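Local atomic coordinates of hypothetical protein PHS013 (Pyrococcus horikoshii, PDB entry 1WMI), a protein that probably acts as the RelE-type toxin of a type II toxin-antitoxin pair, RelE toxins typically cleaving mRNA on the ribosome unless bound by their antitoxin. Residues A[61-66]-A[83-88]; A[5-10]-A[77-82]. One frame throughout, in Å; residues are numbered along the deposited sequence.

Interaction 1: A[61-66]-A[83-88]; sequences LGDYRV and KPRGRA
The guanidinium of Arg65 sits between two carbons of the C-terminal segment, with CB of Lys83 over one face and CA of Gly86 over the opposite one, 3.4 Å from NH1. At its edge lies the carbonyl oxygen of Pro84, essentially in the guanidinium plane. NE of Arg65 donates to Pro84 O over 2.8 Å, nearly along the C=O axis and close to straight (164°), while NH1 adds a weak bond to the same oxygen. CG of Arg65 lies anti to the carbonyl carbon, and after an extended chi2 the bend at chi3 (-69°) turns the group across onto residues 83-86. Gly86 has positive phi, and its bare CA lets the backbone lie close against the guanidinium.

The second guanidinium, that of Arg85, runs alongside Asp63, the two side chains heading in a common direction. The carboxylate comes over one face, its plane turned 63° from the guanidinium, and Gly62 O is at the edge. OD2 of Asp63 and NH1 of Arg85 form a salt bridge, modelled too tightly for its length to carry meaning; OD1 of Asp63 is hydrogen-bonded to NE2 of His22. The Tyr64 ring carries CB of Leu61 on one face, 3.9 Å above its plane.

In the backbone, strand 65-71 meets the end of strand 76-83 in an antiparallel hydrogen-bonded pair, Arg65 with Lys83: Arg65 N reaches Lys83 O at 2.8 Å, and Lys83 N returns to Arg65 O at 2.8 Å. NH1 and NH2 of Arg65 and NZ of Lys83 each form salt bridges with acidic side chains of the chain of another protein. Arg65 NH1 and Lys83 NZ stand 5.4 Å apart, so this basic patch is probably eased by the partner's carboxylates, consistent with an antitoxin neutralising toxin charge.

Interaction 2: A[5-10]-A[77-82]; sequences VKIHKQ and IKILKL
Val5 pairs with Ile77, its CG2 resting 4.3 Å from CB of Ile77 while CG1, anti to the backbone N, leans toward CG1 of Ile79. Its CA also makes a CH...O contact with Ile77 O. Lys6 then grips the neighbouring strand with both of its backbone polar atoms: its N donates to Ile77 O over 2.8 Å, and its O accepts from Ile79 N over 2.8 Å, each bond running nearly along the C=O axis. The same Lys6 O receives a CH...O contact from CA of Lys78 at 3.3 Å. The side chain of Lys6 rises on the face shared with Lys78 and bends at chi3 and chi4, its NZ ending 6.7 Å from NZ of Lys78, which hydrogen-bonds to the backbone of the chain of another protein.

This is the parallel pair of a mixed sheet, strand 4-8, the outermost strand on that side within this chain, beside strand 76-83, within the RelE/ParE toxin fold; segments 5-8 and 77-82 cross at -20°. On the outer side Lys6, Ile7 and His8 pair with an antiparallel strand of the other protein's chain, which carries the sheet over into the partner.

Ile7 returns to the face of Val5, lying side by side with Ile79, CG1 to CG1 at 4.0 Å; Phe26 and Leu33 of helix 20-33 pack onto this apolar face. At His8 the strands begin to part: its N still donates to Ile79 O, in the carbonyl plane, but over a longer 3.2 Å. The His8 CB faces the oxygens of Ile79 and Leu80, and chi1 (-173°) sets the imidazole anti to the backbone N. There, as N-cap of helix 9-15, it takes the N-H of Gln10 on ND1 at 3.0 Å, with the donor in the ring plane.

Strand 76-83 runs through both contacts. In interaction 2 it pairs in parallel with strand 4-8, and at its end, in interaction 1, it pairs antiparallel with strand 65-71 on its other side, so the two sites lie in one sheet with centres about 16 Å apart. They meet where Val66 CG1 packs on Leu82 CD2 at 3.4 Å and Arg65 O approaches Leu82 CB at 3.9 Å. Just before this point, a classic beta bulge sets two residues of strand 76-83, Leu80 and Lys81, against the single Ile67 of strand 65-71. Both contacts are also within reach of the other protein's chain, through salt bridges at 83-88 and 61-66 and through a shared beta ladder along 5-10.

Interaction 1: A[61-66]-A[83-88]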
loop_
_atom_site.group_PDB
_atom_site.type_symbol
_atom_site.label_atom_id
_atom_site.label_comp_id
_atom_site.label_asym_id
_atom_site.label_seq_id
_atom_site.Cartn_x
_atom_site.Cartn_y
_atom_site.Cartn_z
ATOM N N LEU A 61 8.991 -0.397 -5.038
ATOM C CA LEU A 61 9.527 -0.953 -6.269
ATOM C C LEU A 61 9.940 -2.408 -6.088
ATOM O O LEU A 61 10.562 -3.002 -6.965
ATOM C CB LEU A 61 10.714 -0.117 -6.757
ATOM C CG LEU A 61 10.371 1.130 -7.585
ATOM C CD1 LEU A 61 9.551 2.116 -6.764
ATOM C CD2 LEU A 61 11.652 1.778 -8.066
ATOM N N GLY A 62 9.579 -2.985 -4.947
ATOM C CA GLY A 62 9.930 -4.369 -4.677
ATOM C C GLY A 62 10.890 -4.489 -3.507
ATOM O O GLY A 62 10.483 -4.383 -2.348
ATOM N N ASP A 63 12.168 -4.692 -3.810
ATOM C CA ASP A 63 13.185 -4.834 -2.776
ATOM C C ASP A 63 13.446 -3.552 -1.994
ATOM O O ASP A 63 14.158 -3.566 -0.985
ATOM C CB ASP A 63 14.497 -5.336 -3.381
ATOM C CG ASP A 63 14.349 -6.691 -4.050
ATOM O OD1 ASP A 63 15.336 -7.192 -4.626
ATOM O OD2 ASP A 63 13.246 -7.258 -4.007
ATOM N N TYR A 64 12.872 -2.445 -2.449
ATOM C CA TYR A 64 13.069 -1.178 -1.762
ATOM C C TYR A 64 11.906 -0.223 -1.994
ATOM O O TYR A 64 11.020 -0.494 -2.801
ATOM C CB TYR A 64 14.389 -0.536 -2.205
ATOM C CG TYR A 64 14.439 -0.148 -3.665
ATOM C CD1 TYR A 64 14.181 1.165 -4.069
ATOM C CD2 TYR A 64 14.739 -1.096 -4.648
ATOM C CE1 TYR A 64 14.220 1.527 -5.422
ATOM C CE2 TYR A 64 14.778 -0.745 -6.001
ATOM C CZ TYR A 64 14.518 0.567 -6.379
ATOM O OH TYR A 64 14.539 0.907 -7.716
ATOM N N ARG A 65 11.916 0.886 -1.266
ATOM C CA ARG A 65 10.869 1.896 -1.371
ATOM C C ARG A 65 11.450 3.264 -1.720
ATOM O O ARG A 65 12.564 3.601 -1.306
ATOM C CB ARG A 65 10.111 1.998 -0.047
ATOM C CG ARG A 65 9.314 0.753 0.323
ATOM C CD ARG A 65 8.838 0.829 1.763
ATOM N NE ARG A 65 9.959 0.728 2.692
ATOM C CZ ARG A 65 9.936 1.160 3.949
ATOM N NH1 ARG A 65 11.010 1.018 4.718
ATOM N NH2 ARG A 65 8.849 1.747 4.431
ATOM N N VAL A 66 10.701 4.046 -2.491
ATOM C CA VAL A 66 11.159 5.376 -2.852
ATOM C C VAL A 66 10.136 6.397 -2.378
ATOM O O VAL A 66 8.929 6.205 -2.552
ATOM C CB VAL A 66 11.358 5.529 -4.389
ATOM C CG1 VAL A 66 12.271 4.435 -4.921
ATOM C CG2 VAL A 66 10.026 5.484 -5.094
ATOM N N LYS A 83 14.469 3.638 0.680
ATOM C CA LYS A 83 14.348 2.916 1.940
ATOM C C LYS A 83 14.317 1.402 1.697
ATOM O O LYS A 83 13.951 0.941 0.610
ATOM C CB LYS A 83 13.087 3.356 2.690
ATOM C CG LYS A 83 13.139 4.794 3.196
ATOM C CD LYS A 83 11.848 5.169 3.910
ATOM C CE LYS A 83 11.894 4.876 5.409
ATOM N NZ LYS A 83 12.610 5.945 6.159
ATOM N N PRO A 84 14.714 0.612 2.712
ATOM C CA PRO A 84 14.738 -0.852 2.624
ATOM C C PRO A 84 13.363 -1.426 2.310
ATOM O O PRO A 84 12.384 -0.693 2.222
ATOM C CB PRO A 84 15.223 -1.273 4.011
ATOM C CG PRO A 84 16.076 -0.138 4.428
ATOM C CD PRO A 84 15.253 1.056 4.008
ATOM N N ARG A 85 13.308 -2.745 2.149
ATOM C CA ARG A 85 12.073 -3.469 1.857
ATOM C C ARG A 85 11.006 -2.993 2.833
ATOM O O ARG A 85 9.821 -2.858 2.491
ATOM C CB ARG A 85 12.285 -4.966 2.096
ATOM C CG ARG A 85 11.582 -5.884 1.119
ATOM C CD ARG A 85 12.408 -6.028 -0.138
ATOM N NE ARG A 85 13.061 -7.331 -0.262
ATOM C CZ ARG A 85 12.817 -8.189 -1.249
ATOM N NH1 ARG A 85 11.936 -7.880 -2.189
ATOM N NH2 ARG A 85 13.453 -9.350 -1.299
ATOM N N GLY A 86 11.480 -2.728 4.046
ATOM C CA GLY A 86 10.649 -2.319 5.161
ATOM C C GLY A 86 10.934 -3.502 6.049
ATOM O O GLY A 86 10.385 -4.591 5.832
ATOM N N ARG A 87 11.824 -3.296 7.015
ATOM C CA ARG A 87 12.262 -4.357 7.912
ATOM C C ARG A 87 11.205 -5.229 8.571
ATOM O O ARG A 87 11.434 -5.733 9.657
ATOM C CB ARG A 87 13.192 -3.790 8.990
ATOM C CG ARG A 87 13.542 -2.328 8.800
ATOM C CD ARG A 87 15.052 -2.082 8.819
ATOM N NE ARG A 87 15.369 -0.669 9.031
ATOM C CZ ARG A 87 16.593 -0.145 8.976
ATOM N NH1 ARG A 87 17.648 -0.907 8.712
ATOM N NH2 ARG A 87 16.758 1.154 9.195
ATOM N N ALA A 88 10.081 -5.441 7.890
ATOM C CA ALA A 88 8.988 -6.260 8.395
ATOM C C ALA A 88 7.831 -6.318 7.390
ATOM O O ALA A 88 7.918 -5.620 6.358
ATOM C CB ALA A 88 8.510 -5.698 9.733
#

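Interaction 2: A[5-10]-A[77-82]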
loop_
_atom_site.group_PDB
_atom_site.type_symbol
_atom_site.label_atom_id
_atom_site.label_comp_id
_atom_site.label_asym_id
_atom_site.label_seq_id
_atom_site.Cartn_x
_atom_site.Cartn_y
_atom_site.Cartn_z
ATOM N N VAL A 5 10.711 15.217 -13.784
ATOM C CA VAL A 5 11.179 14.416 -12.661
ATOM C C VAL A 5 12.623 14.721 -12.298
ATOM O O VAL A 5 13.512 14.719 -13.159
ATOM C CB VAL A 5 11.071 12.898 -12.966
ATOM C CG1 VAL A 5 11.494 12.088 -11.753
ATOM C CG2 VAL A 5 9.647 12.546 -13.357
ATOM N N LYS A 6 12.852 14.977 -11.014
ATOM C CA LYS A 6 14.192 15.274 -10.519
ATOM C C LYS A 6 14.580 14.288 -9.419
ATOM O O LYS A 6 13.734 13.774 -8.681
ATOM C CB LYS A 6 14.263 16.715 -9.991
ATOM C CG LYS A 6 14.093 17.777 -11.074
ATOM C CD LYS A 6 13.835 19.162 -10.479
ATOM C CE LYS A 6 15.054 19.745 -9.760
ATOM N NZ LYS A 6 15.994 20.479 -10.664
ATOM N N ILE A 7 15.874 14.023 -9.327
ATOM C CA ILE A 7 16.388 13.093 -8.343
ATOM C C ILE A 7 17.414 13.799 -7.479
ATOM O O ILE A 7 18.251 14.548 -7.983
ATOM C CB ILE A 7 17.049 11.890 -9.034
ATOM C CG1 ILE A 7 16.110 11.350 -10.115
ATOM C CG2 ILE A 7 17.354 10.812 -8.016
ATOM C CD1 ILE A 7 16.632 10.142 -10.826
ATOM N N HIS A 8 17.336 13.572 -6.171
ATOM C CA HIS A 8 18.279 14.193 -5.261
ATOM C C HIS A 8 19.616 13.494 -5.440
ATOM O O HIS A 8 19.668 12.285 -5.668
ATOM C CB HIS A 8 17.800 14.078 -3.813
ATOM C CG HIS A 8 18.650 14.841 -2.843
ATOM N ND1 HIS A 8 19.963 14.515 -2.599
ATOM C CD2 HIS A 8 18.383 15.934 -2.093
ATOM C CE1 HIS A 8 20.474 15.379 -1.736
ATOM N NE2 HIS A 8 19.536 16.248 -1.416
ATOM N N LYS A 9 20.688 14.273 -5.343
ATOM C CA LYS A 9 22.057 13.790 -5.510
ATOM C C LYS A 9 22.370 12.504 -4.759
ATOM O O LYS A 9 22.938 11.572 -5.332
ATOM C CB LYS A 9 23.042 14.872 -5.067
ATOM C CG LYS A 9 24.231 15.080 -5.995
ATOM C CD LYS A 9 23.840 15.817 -7.270
ATOM C CE LYS A 9 25.021 16.639 -7.789
ATOM N NZ LYS A 9 24.753 17.295 -9.097
ATOM N N GLN A 10 22.005 12.452 -3.479
ATOM C CA GLN A 10 22.278 11.273 -2.667
ATOM C C GLN A 10 21.531 10.032 -3.148
ATOM O O GLN A 10 21.991 8.914 -2.935
ATOM C CB GLN A 10 21.946 11.541 -1.194
ATOM C CG GLN A 10 22.683 12.726 -0.563
ATOM C CD GLN A 10 24.193 12.721 -0.814
ATOM O OE1 GLN A 10 24.851 11.685 -0.716
ATOM N NE2 GLN A 10 24.744 13.892 -1.121
ATOM N N ILE A 77 8.191 16.567 -9.915
ATOM C CA ILE A 77 8.219 15.390 -9.059
ATOM C C ILE A 77 9.663 15.219 -8.615
ATOM O O ILE A 77 10.579 15.192 -9.438
ATOM C CB ILE A 77 7.763 14.126 -9.820
ATOM C CG1 ILE A 77 6.299 14.288 -10.247
ATOM C CG2 ILE A 77 7.935 12.890 -8.942
ATOM C CD1 ILE A 77 5.701 13.051 -10.869
ATOM N N LYS A 78 9.880 15.119 -7.313
ATOM C CA LYS A 78 11.239 14.977 -6.826
ATOM C C LYS A 78 11.372 13.686 -6.072
ATOM O O LYS A 78 10.552 13.384 -5.209
ATOM C CB LYS A 78 11.614 16.139 -5.899
ATOM C CG LYS A 78 11.532 17.517 -6.535
ATOM C CD LYS A 78 11.971 18.599 -5.558
ATOM C CE LYS A 78 11.701 19.980 -6.107
ATOM N NZ LYS A 78 12.177 21.024 -5.163
ATOM N N ILE A 79 12.398 12.917 -6.427
ATOM C CA ILE A 79 12.677 11.661 -5.755
ATOM C C ILE A 79 13.517 12.086 -4.556
ATOM O O ILE A 79 14.672 12.471 -4.707
ATOM C CB ILE A 79 13.501 10.706 -6.655
ATOM C CG1 ILE A 79 12.795 10.510 -8.004
ATOM C CG2 ILE A 79 13.728 9.375 -5.939
ATOM C CD1 ILE A 79 11.429 9.873 -7.923
ATOM N N LEU A 80 12.923 12.043 -3.372
ATOM C CA LEU A 80 13.615 12.447 -2.157
ATOM C C LEU A 80 14.605 11.429 -1.595
ATOM O O LEU A 80 15.764 11.769 -1.355
ATOM C CB LEU A 80 12.599 12.837 -1.080
ATOM C CG LEU A 80 11.830 14.143 -1.330
ATOM C CD1 LEU A 80 12.787 15.233 -1.812
ATOM C CD2 LEU A 80 10.768 13.919 -2.367
ATOM N N LYS A 81 14.166 10.193 -1.368
ATOM C CA LYS A 81 15.072 9.182 -0.830
ATOM C C LYS A 81 14.598 7.747 -1.013
ATOM O O LYS A 81 13.467 7.497 -1.431
ATOM C CB LYS A 81 15.326 9.430 0.660
ATOM C CG LYS A 81 14.131 9.129 1.543
ATOM C CD LYS A 81 14.504 9.151 3.011
ATOM C CE LYS A 81 15.500 8.055 3.354
ATOM N NZ LYS A 81 15.784 8.040 4.824
ATOM N N LEU A 82 15.489 6.809 -0.697
ATOM C CA LEU A 82 15.204 5.384 -0.815
ATOM C C LEU A 82 15.155 4.772 0.569
ATOM O O LEU A 82 15.727 5.318 1.512
ATOM C CB LEU A 82 16.296 4.684 -1.618
ATOM C CG LEU A 82 16.650 5.277 -2.979
ATOM C CD1 LEU A 82 17.719 4.418 -3.641
ATOM C CD2 LEU A 82 15.401 5.350 -3.845
#